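Local structure of enoyl-CoA hydratase/isomerase family protein (Mycobacterium tuberculosis, 4FN7) at residues K162-E167 / A172-E177. The protein belongs to the crotonase superfamily and probably hydrates the double bond of enoyl-CoA thioesters in lipid metabolism. Residues are numbered along the deposited sequence; the frame is centred on the assembly and turned at random. Where two conformers were deposited one is given.
Sequences KTFFGE and AGFIDE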
loop_
_atom_site.group_PDB
_atom_site.type_symbol
_atom_site.label_atom_id
_atom_site.label_comp_id
_atom_site.label_asym_id
_atom_site.label_seq_id
_atom_site.Cartn_x
_atom_site.Cartn_y
_atom_site.Cartn_z
ATOM N N LYS A 162 -1.462 -0.822 -17.028
ATOM C CA LYS A 162 -2.803 -1.324 -16.750
ATOM C C LYS A 162 -3.851 -0.208 -16.723
ATOM O O LYS A 162 -3.602 0.883 -16.211
ATOM C CB LYS A 162 -2.833 -2.108 -15.434
ATOM C CG LYS A 162 -4.226 -2.634 -15.102
ATOM C CD LYS A 162 -4.225 -3.496 -13.862
ATOM C CE LYS A 162 -5.633 -3.888 -13.449
ATOM N NZ LYS A 162 -5.601 -4.731 -12.226
ATOM N N THR A 163 -5.017 -0.487 -17.296
ATOM C CA THR A 163 -6.137 0.445 -17.237
ATOM C C THR A 163 -7.043 0.090 -16.071
ATOM O O THR A 163 -7.390 -1.072 -15.883
ATOM C CB THR A 163 -6.963 0.415 -18.534
ATOM O OG1 THR A 163 -6.134 0.810 -19.631
ATOM C CG2 THR A 163 -8.135 1.374 -18.434
ATOM N N PHE A 164 -7.408 1.099 -15.284
ATOM C CA PHE A 164 -8.293 0.928 -14.138
ATOM C C PHE A 164 -9.571 1.729 -14.366
ATOM O O PHE A 164 -9.561 2.739 -15.064
ATOM C CB PHE A 164 -7.613 1.427 -12.855
ATOM C CG PHE A 164 -6.308 0.747 -12.548
ATOM C CD1 PHE A 164 -6.242 -0.268 -11.605
ATOM C CD2 PHE A 164 -5.141 1.149 -13.177
ATOM C CE1 PHE A 164 -5.034 -0.888 -11.313
ATOM C CE2 PHE A 164 -3.936 0.534 -12.890
ATOM C CZ PHE A 164 -3.880 -0.478 -11.957
ATOM N N PHE A 165 -10.667 1.286 -13.765
ATOM C CA PHE A 165 -11.903 2.054 -13.796
ATOM C C PHE A 165 -12.809 1.587 -12.675
ATOM O O PHE A 165 -12.700 0.454 -12.214
ATOM C CB PHE A 165 -12.601 1.911 -15.151
ATOM C CG PHE A 165 -13.044 0.512 -15.463
ATOM C CD1 PHE A 165 -14.331 0.098 -15.159
ATOM C CD2 PHE A 165 -12.180 -0.391 -16.068
ATOM C CE1 PHE A 165 -14.748 -1.192 -15.451
ATOM C CE2 PHE A 165 -12.592 -1.682 -16.360
ATOM C CZ PHE A 165 -13.879 -2.080 -16.050
ATOM N N GLY A 166 -13.701 2.462 -12.225
ATOM C CA GLY A 166 -14.719 2.063 -11.268
ATOM C C GLY A 166 -14.133 1.340 -10.068
ATOM O O GLY A 166 -13.211 1.837 -9.418
ATOM N N GLU A 167 -14.656 0.149 -9.784
ATOM C CA GLU A 167 -14.248 -0.600 -8.603
ATOM C C GLU A 167 -12.749 -0.897 -8.586
ATOM O O GLU A 167 -12.128 -0.847 -7.532
ATOM C CB GLU A 167 -15.044 -1.900 -8.472
ATOM N N ALA A 172 -7.513 0.132 -6.328
ATOM C CA ALA A 172 -6.114 0.410 -6.641
ATOM C C ALA A 172 -5.601 1.683 -5.982
ATOM O O ALA A 172 -4.403 1.813 -5.744
ATOM C CB ALA A 172 -5.921 0.510 -8.143
ATOM N N GLY A 173 -6.494 2.638 -5.732
ATOM C CA GLY A 173 -6.078 3.937 -5.235
ATOM C C GLY A 173 -5.880 4.990 -6.315
ATOM O O GLY A 173 -5.193 5.984 -6.087
ATOM N N PHE A 174 -6.474 4.782 -7.488
ATOM C CA PHE A 174 -6.488 5.814 -8.529
ATOM C C PHE A 174 -7.647 6.808 -8.366
ATOM O O PHE A 174 -7.627 7.885 -8.954
ATOM C CB PHE A 174 -6.535 5.188 -9.926
ATOM C CG PHE A 174 -5.236 5.273 -10.693
ATOM C CD1 PHE A 174 -4.444 6.411 -10.654
ATOM C CD2 PHE A 174 -4.816 4.206 -11.472
ATOM C CE1 PHE A 174 -3.255 6.479 -11.382
ATOM C CE2 PHE A 174 -3.637 4.274 -12.201
ATOM C CZ PHE A 174 -2.861 5.408 -12.161
ATOM N N ILE A 175 -8.659 6.432 -7.586
ATOM C CA ILE A 175 -9.755 7.342 -7.254
ATOM C C ILE A 175 -10.254 7.017 -5.862
ATOM O O ILE A 175 -9.951 5.952 -5.318
ATOM C CB ILE A 175 -10.945 7.250 -8.227
ATOM C CG1 ILE A 175 -11.556 5.849 -8.211
ATOM C CG2 ILE A 175 -10.537 7.653 -9.619
ATOM C CD1 ILE A 175 -12.844 5.764 -8.968
ATOM N N ASP A 176 -10.995 7.952 -5.262
ATOM C CA ASP A 176 -11.495 7.772 -3.895
ATOM C C ASP A 176 -12.998 7.555 -3.816
ATOM O O ASP A 176 -13.502 7.061 -2.807
ATOM C CB ASP A 176 -11.138 8.973 -3.023
ATOM C CG ASP A 176 -9.675 9.286 -3.063
ATOM O OD1 ASP A 176 -8.882 8.479 -2.528
ATOM O OD2 ASP A 176 -9.324 10.330 -3.641
ATOM N N GLU A 177 -13.715 7.944 -4.862
ATOM C CA GLU A 177 -15.168 7.878 -4.823
ATOM C C GLU A 177 -15.734 7.726 -6.223
ATOM O O GLU A 177 -15.250 8.344 -7.172
ATOM C CB GLU A 177 -15.757 9.136 -4.159
ATOM C CG GLU A 177 -17.286 9.164 -4.138
ATOM C CD GLU A 177 -17.869 10.368 -3.398
ATOM O OE1 GLU A 177 -17.101 11.186 -2.847
ATOM O OE2 GLU A 177 -19.114 10.495 -3.370
#
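Ala-172 and Phe-174 approach the Phe-164 ring from the same side, over its two halves, and no hydrogen bond joins the two segments. Phe-164 CB only grazes Phe-174, 4.2 Å from CD2. With CG turned anti to the carbonyl carbon (chi1 -58°), the ring reaches over toward 172-174. CG lies 3.9 Å from Phe-174 CD2. From there the two sides of the ring part company: CD2 sits 3.5 Å from Phe-174 CD2, and CE2 3.8 Å from Phe-174 CE2, whereas CD1 and CE1 each come within 3.6 Å of the Ala-172 methyl. The rings form an offset edge-to-face pair, planes 67° apart, the CD2-CE2 edge of Phe-174 directed at the face of Phe-164. Lys-162 CG lies above the other face of the Phe-164 ring, toward its rim. Farther along, in one of the two conformers of its side chain, Ile-175 CD1 comes to 4.0 Å from Gly-166 O. Ala-172 ends helix 166-172, which Gly-173 closes with positive phi as the C' residue of a Schellman motif; Phe-174 N bonds back to Ala-169 O. The buried contact joins strand 163-164 to the end of this short helix and the loop that follows. Phe-164 and Ala-172 rest on helix 151-159, while Phe-174 and Ile-175 lean on strand 126-127, just before the chain enters edge strand 177-178 of the main sheet.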